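Local coordinates for protein ML032222a iGluR (Mnemiopsis leidyi, PDB 4YKI) that probably forms a glycine-gated ion channel subunit of the ionotropic glutamate receptor family, whose ligand-binding domain holds glycine in its cleft, at residues V15-F20 and A89-T94; P107-G112 and E188-A193; A111-V116 and Q210-A215; W138-S143 and V184-G189. All coordinates share one frame; numbering follows the deposited sequence.

Contact 1. Residues V15-F20 and A89-T94. With GLY (glycine), chain E.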
loop_
_atom_site.group_PDB
_atom_site.type_symbol
_atom_site.label_atom_id
_atom_site.label_comp_id
_atom_site.label_asym_id
_atom_site.label_seq_id
_atom_site.Cartn_x
_atom_site.Cartn_y
_atom_site.Cartn_z
ATOM N N VAL B 15 3.933 -20.880 -3.085
ATOM C CA VAL B 15 3.421 -22.010 -2.322
ATOM C C VAL B 15 1.907 -21.850 -2.229
ATOM O O VAL B 15 1.384 -20.767 -2.452
ATOM C CB VAL B 15 3.987 -22.089 -0.879
ATOM C CG1 VAL B 15 5.460 -22.344 -0.872
ATOM C CG2 VAL B 15 3.651 -20.855 -0.046
ATOM N N GLU B 16 1.197 -22.902 -1.854
ATOM C CA GLU B 16 -0.221 -22.747 -1.561
ATOM C C GLU B 16 -0.421 -21.830 -0.361
ATOM O O GLU B 16 0.244 -21.975 0.648
ATOM C CB GLU B 16 -0.901 -24.079 -1.297
ATOM C CG GLU B 16 -2.356 -23.977 -0.897
ATOM C CD GLU B 16 -3.048 -25.306 -1.080
ATOM O OE1 GLU B 16 -2.818 -26.218 -0.259
ATOM O OE2 GLU B 16 -3.736 -25.486 -2.088
ATOM N N GLU B 17 -1.349 -20.885 -0.501
ATOM C CA GLU B 17 -1.815 -20.013 0.576
ATOM C C GLU B 17 -3.166 -19.455 0.132
ATOM O O GLU B 17 -3.229 -18.461 -0.595
ATOM C CB GLU B 17 -0.839 -18.868 0.852
ATOM C CG GLU B 17 -1.349 -17.905 1.925
ATOM C CD GLU B 17 -0.375 -17.640 3.048
ATOM O OE1 GLU B 17 0.153 -18.609 3.620
ATOM O OE2 GLU B 17 -0.156 -16.452 3.391
ATOM N N GLN B 18 -4.239 -20.109 0.529
ATOM C CA GLN B 18 -5.550 -19.745 0.015
ATOM C C GLN B 18 -5.948 -18.399 0.620
ATOM O O GLN B 18 -5.692 -18.156 1.792
ATOM C CB GLN B 18 -6.568 -20.852 0.321
ATOM C CG GLN B 18 -6.141 -22.159 -0.344
ATOM C CD GLN B 18 -7.041 -23.338 -0.087
ATOM O OE1 GLN B 18 -8.128 -23.208 0.462
ATOM N NE2 GLN B 18 -6.586 -24.518 -0.502
ATOM N N PRO B 19 -6.568 -17.511 -0.174
ATOM C CA PRO B 19 -7.109 -17.680 -1.523
ATOM C C PRO B 19 -6.163 -17.108 -2.591
ATOM O O PRO B 19 -6.569 -16.947 -3.742
ATOM C CB PRO B 19 -8.376 -16.837 -1.469
ATOM C CG PRO B 19 -7.974 -15.678 -0.641
ATOM C CD PRO B 19 -7.036 -16.244 0.424
ATOM N N PHE B 20 -4.934 -16.792 -2.210
ATOM C CA PHE B 20 -3.936 -16.264 -3.118
ATOM C C PHE B 20 -3.430 -17.322 -4.097
ATOM O O PHE B 20 -3.337 -17.054 -5.296
ATOM C CB PHE B 20 -2.807 -15.653 -2.300
ATOM C CG PHE B 20 -3.265 -14.512 -1.431
ATOM C CD1 PHE B 20 -3.630 -13.307 -1.995
ATOM C CD2 PHE B 20 -3.385 -14.663 -0.062
ATOM C CE1 PHE B 20 -4.082 -12.263 -1.208
ATOM C CE2 PHE B 20 -3.837 -13.620 0.731
ATOM C CZ PHE B 20 -4.189 -12.423 0.162
ATOM N N ALA B 89 5.933 -14.822 -6.406
ATOM C CA ALA B 89 4.547 -14.494 -6.742
ATOM C C ALA B 89 3.612 -15.150 -5.731
ATOM O O ALA B 89 3.224 -16.318 -5.883
ATOM C CB ALA B 89 4.237 -14.929 -8.148
ATOM N N ILE B 90 3.279 -14.407 -4.670
ATOM C CA ILE B 90 2.455 -14.891 -3.570
ATOM C C ILE B 90 2.027 -13.644 -2.799
ATOM O O ILE B 90 2.397 -12.524 -3.172
ATOM C CB ILE B 90 3.282 -15.900 -2.704
ATOM C CG1 ILE B 90 2.418 -16.790 -1.787
ATOM C CG2 ILE B 90 4.373 -15.156 -1.920
ATOM C CD1 ILE B 90 1.213 -17.454 -2.446
ATOM N N ASP B 91 1.238 -13.817 -1.743
ATOM C CA ASP B 91 1.046 -12.744 -0.764
ATOM C C ASP B 91 2.299 -12.626 0.084
ATOM O O ASP B 91 2.370 -13.155 1.186
ATOM C CB ASP B 91 -0.192 -13.005 0.086
ATOM C CG ASP B 91 -0.162 -14.333 0.839
ATOM O OD1 ASP B 91 0.155 -15.386 0.234
ATOM O OD2 ASP B 91 -0.507 -14.305 2.065
ATOM N N LEU B 92 3.293 -11.915 -0.439
ATOM C CA LEU B 92 4.575 -11.791 0.255
ATOM C C LEU B 92 4.557 -10.516 1.091
ATOM O O LEU B 92 4.546 -9.400 0.558
ATOM C CB LEU B 92 5.779 -11.784 -0.689
ATOM C CG LEU B 92 7.136 -11.945 0.002
ATOM C CD1 LEU B 92 7.304 -13.329 0.633
ATOM C CD2 LEU B 92 8.249 -11.666 -0.971
ATOM N N SER B 93 4.582 -10.672 2.409
ATOM C CA SER B 93 4.499 -9.525 3.309
ATOM C C SER B 93 5.779 -8.717 3.292
ATOM O O SER B 93 6.887 -9.259 3.235
ATOM C CB SER B 93 4.232 -10.004 4.715
ATOM O OG SER B 93 3.054 -10.787 4.703
ATOM N N THR B 94 5.618 -7.399 3.375
ATOM C CA THR B 94 6.744 -6.475 3.439
ATOM C C THR B 94 7.269 -6.351 4.858
ATOM O O THR B 94 6.509 -6.010 5.780
ATOM C CB THR B 94 6.370 -5.093 2.883
ATOM O OG1 THR B 94 5.231 -4.575 3.583
ATOM C CG2 THR B 94 6.066 -5.194 1.404
HETATM N N GLY E . 2.260 -13.958 3.950
HETATM C CA GLY E . 3.276 -14.662 4.767
HETATM C C GLY E . 4.681 -14.144 4.574
HETATM O O GLY E . 5.575 -14.620 5.307
HETATM O OXT GLY E . 4.908 -13.290 3.691
#

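Contact 2. Residues P107-G112 and E188-A193. With MG (magnesium ion), chain D; GLY (glycine), chain E.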
loop_
_atom_site.group_PDB
_atom_site.type_symbol
_atom_site.label_atom_id
_atom_site.label_comp_id
_atom_site.label_asym_id
_atom_site.label_seq_id
_atom_site.Cartn_x
_atom_site.Cartn_y
_atom_site.Cartn_z
ATOM N N PRO B 107 3.062 -2.560 -4.224
ATOM C CA PRO B 107 2.247 -3.481 -3.428
ATOM C C PRO B 107 0.795 -3.502 -3.864
ATOM O O PRO B 107 0.333 -2.544 -4.496
ATOM C CB PRO B 107 2.383 -2.909 -2.014
ATOM C CG PRO B 107 2.556 -1.458 -2.200
ATOM C CD PRO B 107 3.345 -1.308 -3.490
ATOM N N PHE B 108 0.074 -4.555 -3.491
ATOM C CA PHE B 108 -1.312 -4.704 -3.904
ATOM C C PHE B 108 -2.347 -4.905 -2.791
ATOM O O PHE B 108 -3.524 -4.970 -3.093
ATOM C CB PHE B 108 -1.441 -5.807 -4.976
ATOM C CG PHE B 108 -1.078 -7.204 -4.507
ATOM C CD1 PHE B 108 -2.051 -8.056 -3.985
ATOM C CD2 PHE B 108 0.219 -7.690 -4.627
ATOM C CE1 PHE B 108 -1.728 -9.355 -3.567
ATOM C CE2 PHE B 108 0.545 -8.984 -4.217
ATOM C CZ PHE B 108 -0.427 -9.809 -3.672
ATOM N N MET B 109 -1.951 -4.961 -1.526
ATOM C CA MET B 109 -2.935 -5.150 -0.447
ATOM C C MET B 109 -2.383 -4.783 0.927
ATOM O O MET B 109 -1.433 -5.377 1.413
ATOM C CB MET B 109 -3.416 -6.605 -0.416
ATOM C CG MET B 109 -4.539 -6.848 0.561
ATOM S SD MET B 109 -5.167 -8.541 0.531
ATOM C CE MET B 109 -5.786 -8.649 -1.108
ATOM N N ASP B 110 -3.019 -3.838 1.605
ATOM C CA ASP B 110 -2.701 -3.538 2.994
ATOM C C ASP B 110 -3.084 -4.733 3.847
ATOM O O ASP B 110 -4.108 -5.355 3.630
ATOM C CB ASP B 110 -3.516 -2.310 3.508
ATOM C CG ASP B 110 -2.859 -0.948 3.254
ATOM O OD1 ASP B 110 -1.917 -0.838 2.437
ATOM O OD2 ASP B 110 -3.357 0.030 3.870
ATOM N N ALA B 111 -2.270 -5.004 4.851
ATOM C CA ALA B 111 -2.548 -6.078 5.787
ATOM C C ALA B 111 -1.991 -5.714 7.157
ATOM O O ALA B 111 -1.114 -4.845 7.296
ATOM C CB ALA B 111 -1.949 -7.400 5.291
ATOM N N GLY B 112 -2.535 -6.379 8.163
ATOM C CA GLY B 112 -2.076 -6.248 9.523
ATOM C C GLY B 112 -1.925 -7.612 10.155
ATOM O O GLY B 112 -2.369 -8.626 9.610
ATOM N N GLU B 188 -1.963 -13.249 9.848
ATOM C CA GLU B 188 -2.203 -12.097 8.979
ATOM C C GLU B 188 -3.691 -11.964 8.678
ATOM O O GLU B 188 -4.356 -12.932 8.341
ATOM C CB GLU B 188 -1.385 -12.232 7.682
ATOM C CG GLU B 188 0.104 -12.383 7.934
ATOM C CD GLU B 188 0.932 -12.536 6.672
ATOM O OE1 GLU B 188 0.371 -12.888 5.606
ATOM O OE2 GLU B 188 2.176 -12.352 6.777
ATOM N N GLY B 189 -4.185 -10.736 8.758
ATOM C CA GLY B 189 -5.599 -10.460 8.612
ATOM C C GLY B 189 -6.290 -11.114 7.421
ATOM O O GLY B 189 -7.287 -11.807 7.587
ATOM N N PRO B 190 -5.806 -10.891 6.201
ATOM C CA PRO B 190 -6.563 -11.396 5.046
ATOM C C PRO B 190 -6.582 -12.922 4.967
ATOM O O PRO B 190 -7.568 -13.535 4.558
ATOM C CB PRO B 190 -5.819 -10.777 3.855
ATOM C CG PRO B 190 -5.174 -9.531 4.438
ATOM C CD PRO B 190 -4.761 -9.934 5.809
ATOM N N VAL B 191 -5.482 -13.552 5.381
ATOM C CA VAL B 191 -5.367 -14.998 5.372
ATOM C C VAL B 191 -6.340 -15.605 6.375
ATOM O O VAL B 191 -7.032 -16.586 6.088
ATOM C CB VAL B 191 -3.908 -15.420 5.685
ATOM C CG1 VAL B 191 -3.770 -16.920 5.867
ATOM C CG2 VAL B 191 -2.975 -14.936 4.571
ATOM N N LEU B 192 -6.400 -15.034 7.562
ATOM C CA LEU B 192 -7.313 -15.532 8.578
ATOM C C LEU B 192 -8.751 -15.255 8.187
ATOM O O LEU B 192 -9.616 -16.122 8.392
ATOM C CB LEU B 192 -6.982 -14.929 9.943
ATOM C CG LEU B 192 -5.611 -15.320 10.479
ATOM C CD1 LEU B 192 -5.378 -14.747 11.870
ATOM C CD2 LEU B 192 -5.425 -16.813 10.489
ATOM N N ALA B 193 -9.029 -14.087 7.621
ATOM C CA ALA B 193 -10.400 -13.739 7.230
ATOM C C ALA B 193 -10.945 -14.765 6.253
ATOM O O ALA B 193 -12.084 -15.252 6.386
ATOM C CB ALA B 193 -10.455 -12.343 6.625
HETATM MG MG MG D . -1.233 0.211 0.786
HETATM N N GLY E . 2.260 -13.958 3.950
HETATM C CA GLY E . 3.276 -14.662 4.767
HETATM C C GLY E . 4.681 -14.144 4.574
HETATM O O GLY E . 5.575 -14.620 5.307
HETATM O OXT GLY E . 4.908 -13.290 3.691
HETATM O O HOH W 1 -0.381 1.755 1.940
HETATM O O HOH W 2 -1.890 -1.332 -0.494
#

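Contact 3. Residues A111-V116 and Q210-A215. With MG (magnesium ion), chain D.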
loop_
_atom_site.group_PDB
_atom_site.type_symbol
_atom_site.label_atom_id
_atom_site.label_comp_id
_atom_site.label_asym_id
_atom_site.label_seq_id
_atom_site.Cartn_x
_atom_site.Cartn_y
_atom_site.Cartn_z
ATOM N N ALA B 111 -2.270 -5.004 4.851
ATOM C CA ALA B 111 -2.548 -6.078 5.787
ATOM C C ALA B 111 -1.991 -5.714 7.157
ATOM O O ALA B 111 -1.114 -4.845 7.296
ATOM C CB ALA B 111 -1.949 -7.400 5.291
ATOM N N GLY B 112 -2.535 -6.379 8.163
ATOM C CA GLY B 112 -2.076 -6.248 9.523
ATOM C C GLY B 112 -1.925 -7.612 10.155
ATOM O O GLY B 112 -2.369 -8.626 9.610
ATOM N N ILE B 113 -1.262 -7.630 11.309
ATOM C CA ILE B 113 -1.220 -8.816 12.152
ATOM C C ILE B 113 -2.528 -8.939 12.915
ATOM O O ILE B 113 -3.050 -7.949 13.445
ATOM C CB ILE B 113 -0.011 -8.777 13.121
ATOM C CG1 ILE B 113 1.315 -8.680 12.351
ATOM C CG2 ILE B 113 -0.003 -9.990 14.039
ATOM C CD1 ILE B 113 1.543 -9.819 11.366
ATOM N N LYS B 114 -3.077 -10.153 12.916
ATOM C CA LYS B 114 -4.330 -10.454 13.588
ATOM C C LYS B 114 -4.168 -11.710 14.448
ATOM O O LYS B 114 -3.628 -12.717 13.997
ATOM C CB LYS B 114 -5.448 -10.673 12.567
ATOM C CG LYS B 114 -6.786 -10.924 13.236
ATOM C CD LYS B 114 -7.912 -11.074 12.267
ATOM C CE LYS B 114 -9.253 -11.202 12.982
ATOM N NZ LYS B 114 -9.587 -10.021 13.839
ATOM N N ALA B 115 -4.659 -11.640 15.678
ATOM C CA ALA B 115 -4.692 -12.784 16.574
ATOM C C ALA B 115 -6.113 -13.262 16.741
ATOM O O ALA B 115 -7.035 -12.467 16.908
ATOM C CB ALA B 115 -4.098 -12.440 17.930
ATOM N N VAL B 116 -6.272 -14.575 16.699
ATOM C CA VAL B 116 -7.573 -15.208 16.875
ATOM C C VAL B 116 -7.462 -16.319 17.908
ATOM O O VAL B 116 -6.392 -16.844 18.149
ATOM C CB VAL B 116 -8.153 -15.767 15.540
ATOM C CG1 VAL B 116 -8.386 -14.640 14.549
ATOM C CG2 VAL B 116 -7.252 -16.834 14.951
ATOM N N GLN B 210 0.226 -3.589 13.671
ATOM C CA GLN B 210 1.243 -3.522 12.621
ATOM C C GLN B 210 0.588 -3.216 11.270
ATOM O O GLN B 210 -0.545 -3.621 10.988
ATOM C CB GLN B 210 2.096 -4.796 12.483
ATOM C CG GLN B 210 2.983 -5.154 13.654
ATOM C CD GLN B 210 4.197 -4.239 13.802
ATOM O OE1 GLN B 210 4.748 -3.691 12.828
ATOM N NE2 GLN B 210 4.610 -4.055 15.038
ATOM N N SER B 211 1.314 -2.479 10.456
ATOM C CA SER B 211 0.882 -2.106 9.128
ATOM C C SER B 211 1.907 -2.544 8.125
ATOM O O SER B 211 3.069 -2.154 8.234
ATOM C CB SER B 211 0.762 -0.591 9.088
ATOM O OG SER B 211 0.514 -0.119 7.788
ATOM N N PHE B 212 1.479 -3.306 7.119
ATOM C CA PHE B 212 2.372 -3.765 6.063
ATOM C C PHE B 212 1.561 -4.034 4.788
ATOM O O PHE B 212 0.361 -3.784 4.748
ATOM C CB PHE B 212 3.204 -4.977 6.531
ATOM C CG PHE B 212 2.383 -6.167 6.928
ATOM C CD1 PHE B 212 1.917 -6.296 8.209
ATOM C CD2 PHE B 212 2.080 -7.161 6.009
ATOM C CE1 PHE B 212 1.153 -7.372 8.580
ATOM C CE2 PHE B 212 1.303 -8.239 6.369
ATOM C CZ PHE B 212 0.840 -8.340 7.667
ATOM N N GLU B 213 2.251 -4.492 3.756
ATOM C CA GLU B 213 1.667 -4.754 2.448
ATOM C C GLU B 213 1.934 -6.184 2.045
ATOM O O GLU B 213 2.914 -6.800 2.477
ATOM C CB GLU B 213 2.378 -3.917 1.391
ATOM C CG GLU B 213 2.170 -2.451 1.497
ATOM C CD GLU B 213 0.824 -1.996 0.978
ATOM O OE1 GLU B 213 0.044 -2.817 0.426
ATOM O OE2 GLU B 213 0.554 -0.771 1.081
ATOM N N TYR B 214 1.094 -6.690 1.149
ATOM C CA TYR B 214 1.450 -7.785 0.280
ATOM C C TYR B 214 1.970 -7.235 -1.050
ATOM O O TYR B 214 1.404 -6.303 -1.627
ATOM C CB TYR B 214 0.245 -8.700 0.003
ATOM C CG TYR B 214 -0.261 -9.467 1.192
ATOM C CD1 TYR B 214 0.612 -9.960 2.155
ATOM C CD2 TYR B 214 -1.607 -9.720 1.341
ATOM C CE1 TYR B 214 0.129 -10.701 3.248
ATOM C CE2 TYR B 214 -2.085 -10.464 2.394
ATOM C CZ TYR B 214 -1.229 -10.944 3.350
ATOM O OH TYR B 214 -1.767 -11.661 4.385
ATOM N N ALA B 215 3.071 -7.809 -1.514
ATOM C CA ALA B 215 3.682 -7.444 -2.761
ATOM C C ALA B 215 4.334 -8.700 -3.325
ATOM O O ALA B 215 4.255 -9.776 -2.718
ATOM C CB ALA B 215 4.708 -6.344 -2.542
HETATM MG MG MG D . -1.233 0.211 0.786
HETATM O O HOH W 2 -1.890 -1.332 -0.494
HETATM O O HOH W 1 -0.381 1.755 1.940
#

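Contact 4. Residues W138-S143 and V184-G189. With GLY (glycine), chain E.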
loop_
_atom_site.group_PDB
_atom_site.type_symbol
_atom_site.label_atom_id
_atom_site.label_comp_id
_atom_site.label_asym_id
_atom_site.label_seq_id
_atom_site.Cartn_x
_atom_site.Cartn_y
_atom_site.Cartn_z
ATOM N N TRP B 138 -0.373 -20.849 22.502
ATOM C CA TRP B 138 -0.371 -19.930 21.380
ATOM C C TRP B 138 0.809 -20.217 20.482
ATOM O O TRP B 138 1.735 -20.945 20.864
ATOM C CB TRP B 138 -0.310 -18.474 21.865
ATOM C CG TRP B 138 0.987 -18.100 22.509
ATOM C CD1 TRP B 138 2.085 -17.581 21.890
ATOM C CD2 TRP B 138 1.330 -18.240 23.890
ATOM N NE1 TRP B 138 3.093 -17.386 22.804
ATOM C CE2 TRP B 138 2.652 -17.789 24.036
ATOM C CE3 TRP B 138 0.652 -18.703 25.015
ATOM C CZ2 TRP B 138 3.296 -17.764 25.276
ATOM C CZ3 TRP B 138 1.303 -18.697 26.236
ATOM C CH2 TRP B 138 2.613 -18.234 26.355
ATOM N N GLY B 139 0.787 -19.656 19.280
ATOM C CA GLY B 139 1.921 -19.806 18.397
ATOM C C GLY B 139 1.843 -18.964 17.152
ATOM O O GLY B 139 0.815 -18.380 16.815
ATOM N N VAL B 140 2.983 -18.933 16.479
ATOM C CA VAL B 140 3.139 -18.392 15.145
ATOM C C VAL B 140 3.835 -19.433 14.276
ATOM O O VAL B 140 4.502 -20.329 14.787
ATOM C CB VAL B 140 4.007 -17.091 15.126
ATOM C CG1 VAL B 140 3.316 -15.971 15.851
ATOM C CG2 VAL B 140 5.419 -17.350 15.705
ATOM N N ILE B 141 3.700 -19.302 12.969
ATOM C CA ILE B 141 4.357 -20.209 12.043
ATOM C C ILE B 141 5.821 -19.815 11.927
ATOM O O ILE B 141 6.154 -18.632 11.750
ATOM C CB ILE B 141 3.668 -20.167 10.681
ATOM C CG1 ILE B 141 2.219 -20.679 10.787
ATOM C CG2 ILE B 141 4.466 -20.937 9.642
ATOM C CD1 ILE B 141 1.328 -20.298 9.607
ATOM N N GLY B 142 6.713 -20.791 11.993
ATOM C CA GLY B 142 8.127 -20.520 11.861
ATOM C C GLY B 142 8.526 -20.064 10.467
ATOM O O GLY B 142 7.995 -20.524 9.454
ATOM N N SER B 143 9.480 -19.138 10.423
ATOM C CA SER B 143 10.031 -18.614 9.165
ATOM C C SER B 143 8.962 -18.012 8.258
ATOM O O SER B 143 8.926 -18.241 7.045
ATOM C CB SER B 143 10.828 -19.696 8.441
ATOM O OG SER B 143 11.955 -20.083 9.217
ATOM N N VAL B 184 -4.362 -19.571 20.819
ATOM C CA VAL B 184 -4.331 -18.309 20.097
ATOM C C VAL B 184 -3.313 -18.432 18.944
ATOM O O VAL B 184 -2.119 -18.722 19.160
ATOM C CB VAL B 184 -3.917 -17.130 21.004
ATOM C CG1 VAL B 184 -3.807 -15.830 20.194
ATOM C CG2 VAL B 184 -4.896 -16.937 22.146
ATOM N N PHE B 185 -3.779 -18.198 17.729
ATOM C CA PHE B 185 -2.938 -18.188 16.544
ATOM C C PHE B 185 -2.783 -16.743 16.104
ATOM O O PHE B 185 -3.767 -16.030 15.940
ATOM C CB PHE B 185 -3.580 -19.053 15.453
ATOM C CG PHE B 185 -2.841 -19.064 14.127
ATOM C CD1 PHE B 185 -1.459 -19.025 14.058
ATOM C CD2 PHE B 185 -3.553 -19.132 12.949
ATOM C CE1 PHE B 185 -0.824 -19.039 12.810
ATOM C CE2 PHE B 185 -2.909 -19.147 11.727
ATOM C CZ PHE B 185 -1.549 -19.088 11.678
ATOM N N ILE B 186 -1.533 -16.314 15.938
ATOM C CA ILE B 186 -1.211 -14.949 15.546
ATOM C C ILE B 186 -0.673 -14.993 14.124
ATOM O O ILE B 186 0.372 -15.604 13.886
ATOM C CB ILE B 186 -0.132 -14.343 16.486
ATOM C CG1 ILE B 186 -0.581 -14.408 17.953
ATOM C CG2 ILE B 186 0.204 -12.897 16.076
ATOM C CD1 ILE B 186 0.511 -14.062 18.972
ATOM N N ASP B 187 -1.381 -14.365 13.198
ATOM C CA ASP B 187 -0.998 -14.412 11.786
ATOM C C ASP B 187 -1.454 -13.130 11.079
ATOM O O ASP B 187 -1.319 -12.049 11.652
ATOM C CB ASP B 187 -1.490 -15.699 11.097
ATOM C CG ASP B 187 -0.694 -16.002 9.834
ATOM O OD1 ASP B 187 0.465 -16.480 9.969
ATOM O OD2 ASP B 187 -1.202 -15.711 8.731
ATOM N N GLU B 188 -1.963 -13.249 9.848
ATOM C CA GLU B 188 -2.203 -12.097 8.979
ATOM C C GLU B 188 -3.691 -11.964 8.678
ATOM O O GLU B 188 -4.356 -12.932 8.341
ATOM C CB GLU B 188 -1.385 -12.232 7.682
ATOM C CG GLU B 188 0.104 -12.383 7.934
ATOM C CD GLU B 188 0.932 -12.536 6.672
ATOM O OE1 GLU B 188 0.371 -12.888 5.606
ATOM O OE2 GLU B 188 2.176 -12.352 6.777
ATOM N N GLY B 189 -4.185 -10.736 8.758
ATOM C CA GLY B 189 -5.599 -10.460 8.612
ATOM C C GLY B 189 -6.290 -11.114 7.421
ATOM O O GLY B 189 -7.287 -11.807 7.587
HETATM N N GLY E . 2.260 -13.958 3.950
HETATM C CA GLY E . 3.276 -14.662 4.767
HETATM C C GLY E . 4.681 -14.144 4.574
HETATM O O GLY E . 5.575 -14.620 5.307
HETATM O OXT GLY E . 4.908 -13.290 3.691
HETATM O O HOH W 3 1.993 -16.983 12.122
#

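Contact 1. Residues V15-F20 and A89-T94
Glu-17 and Phe-20 meet Ile-90 and Asp-91 in a buried loop-to-strand contact that lines the ligand cleft of the two-lobed, periplasmic-binding-protein-like fold of glutamate receptor ligand-binding domains. The loop follows strand 9-13, and the chain turns a corner at Ile-90 before strand 91-93. Asp-91 lies over one face of the Phe-20 ring, with its CB 3.6 Å from the ring centroid. Its carboxylate is stacked on the same ring, the two planes 13° apart and Asp-91 CG 3.4 Å from Phe-20 CD2. CG of Asp-91 sits between the backbone N and the carbonyl carbon (chi1 58°), which puts that atom close to the ring. The Glu-17 side chain crosses that of Asp-91 at about a right angle and brings OE2 to 2.5 Å from Asp-91 OD2, so close that one of the two acids probably carries a proton. The other oxygen of Glu-17, OE1, forms a salt bridge with Arg-144. Nearer the start of the loop, Ile-90 CD1 reaches 3.3 Å from Val-15 O and also touches Glu-17 CB. Bound glycine extends the contact along the strand: its N donates to Asp-91 O at 2.9 Å and only weakly to Asp-91 OD2. Its carboxylate is held from the backbone by a nearly straight bond (174°), Ser-93 N lying 2.9 Å from glycine OXT.

Contact 2. Residues P107-G112 and E188-A193
Pro-190 packs its CG and CD against Met-109 SD and Ala-111 CB where the first turn of helix 189-195 meets strand 109-118, a strand-to-helix junction in the two-lobed ligand-binding fold. Pro-190 CD lies 3.8 Å from Ala-111 CB, and Pro-190 CG 4.0 Å from Met-109 SD. The side chains of Met-109 and Pro-190 run past one another in opposite senses. A backbone bond joins the same elements: Gly-189 N donates to Gly-112 O at 2.9 Å, nearly along the C=O axis, and Glu-188 CA adds a CA-H...O contact to that oxygen. The short axes stand at 84°, so the strand passes across the helix start. Glu-188, at the N-cap position, turns its carboxylate away from the strand, and its OE1 accepts from the bound glycine N at 2.7 Å. Tyr-214 OH also bonds to OE1, and Ser-93 OG to OE2, so each oxygen has a protein partner within the pocket. An alanine here would probably leave the ligand ammonium group without this acceptor and Tyr-214 OH and Ser-93 OG without their shared mate. Away from the helix, Asp-110 belongs to a magnesium site completed by Glu-213, by Asp-110 and Glu-213 of the second subunit and by two waters; Asp-110 OD1 lies 2.1 Å from the magnesium ion.

Contact 3. Residues A111-V116 and Q210-A215
Phe-212 and Tyr-214 each turn one ring face to Ala-111, but they receive different parts of it. Over Phe-212 stands the carbonyl oxygen, Ala-111 O, 3.5 Å above the ring plane and offset toward the rim. Over Tyr-214 stands the methyl group, Ala-111 CB, 4.1 Å from CZ in a CH-pi contact. The Phe-212 ring also has Ile-113 N at its edge, and its CE1 is 3.7 Å from Ile-113 CD1, the two side chains crossing at about a right angle. Phe-212 CE2, the other epsilon carbon, closes to 3.5 Å from Ala-111 CB. The first torsion of Phe-212 sets CG between the backbone N and the carbonyl carbon (chi1 60°), starting the ring over Ala-111. Ala-111 and Phe-212 form an antiparallel hydrogen-bonded pair between strands 109-118 and 202-218 of the mixed sheet. Ala-111 N donates to Phe-212 O at 2.9 Å from a position 36° out of the carbonyl plane, and Phe-212 N returns a 3.0 Å bond to Ala-111 O. The short segments 111-116 and 210-215 run at 125°, well short of antiparallel, and within them this is the one bridged pair, with Gly-112 CA adding a CA-H...O contact to Gln-210 O. The Phe-212 ring also meets that of His-145, and the Tyr-214 ring that of Phe-20, while Tyr-214 OH bonds to Glu-188. Glu-213 starts away from 111-116; its OE2 binds the magnesium ion at 2.1 Å, an ion that Asp-110 also binds, while its OE1 accepts from a metal-bound water.

Contact 4. Residues W138-S143 and V184-G189
Val-184 begins the pairing with Trp-138: Val-184 CB lies 3.9 Å from Trp-138 CB. Val-184 O accepts from Gly-139 N at 3.1 Å, with a CA-H...O contact from Trp-138 CA beside it. Phe-185, its CG anti to the backbone N (chi1 177°), meets the first strand by its ring edge, Gly-139 O lying in plane 3.6 Å from Phe-185 CD1, and Phe-185 CZ is 3.7 Å from Ile-141 CD1. Ile-186 N then donates to Gly-139 O at 3.2 Å in a nearly straight bond (170°), and Ile-186 CB packs on Val-140 CG1. These are parallel neighbours, 137-141 and 183-188, in the mixed sheet of one lobe, their short axes 29° apart. Where they splay, a water takes over: it accepts from Ile-141 N, donates to Ile-186 O at 2.8 Å and donates to Asp-187 OD1 at 2.7 Å. Asp-187 OD1 also forms a salt bridge with Arg-144. Glu-188 ends the strand, its extended side chain reaching the glycine ammonium group through OE1. A lysine in its place would probably set a positive charge against the ligand ammonium group, which would lose its acceptor OE1.

In the fold
Contacts 2 and 3 lie closest, their centres about 5 Å apart; they share Ala-111 and Gly-112 on strand 109-118 and each supply a ligand to the magnesium ion between subunits. Contact 1 is about 10 Å from contact 2 and 13 Å from contact 3, its strand 91-93 pairing with strand 202-218. Contact 4 is about 11 to 15 Å from the others, farther along the same mixed sheet. Along the chain contact 1 closes first, contacts 2 and 3 start from one strand, and contact 4 nests inside the loop closed by contact 3. Contacts 1, 2 and 4 hold residues bonded to glycine, and contact 3 adds Tyr-214, so distant sequence parts converge on one pocket.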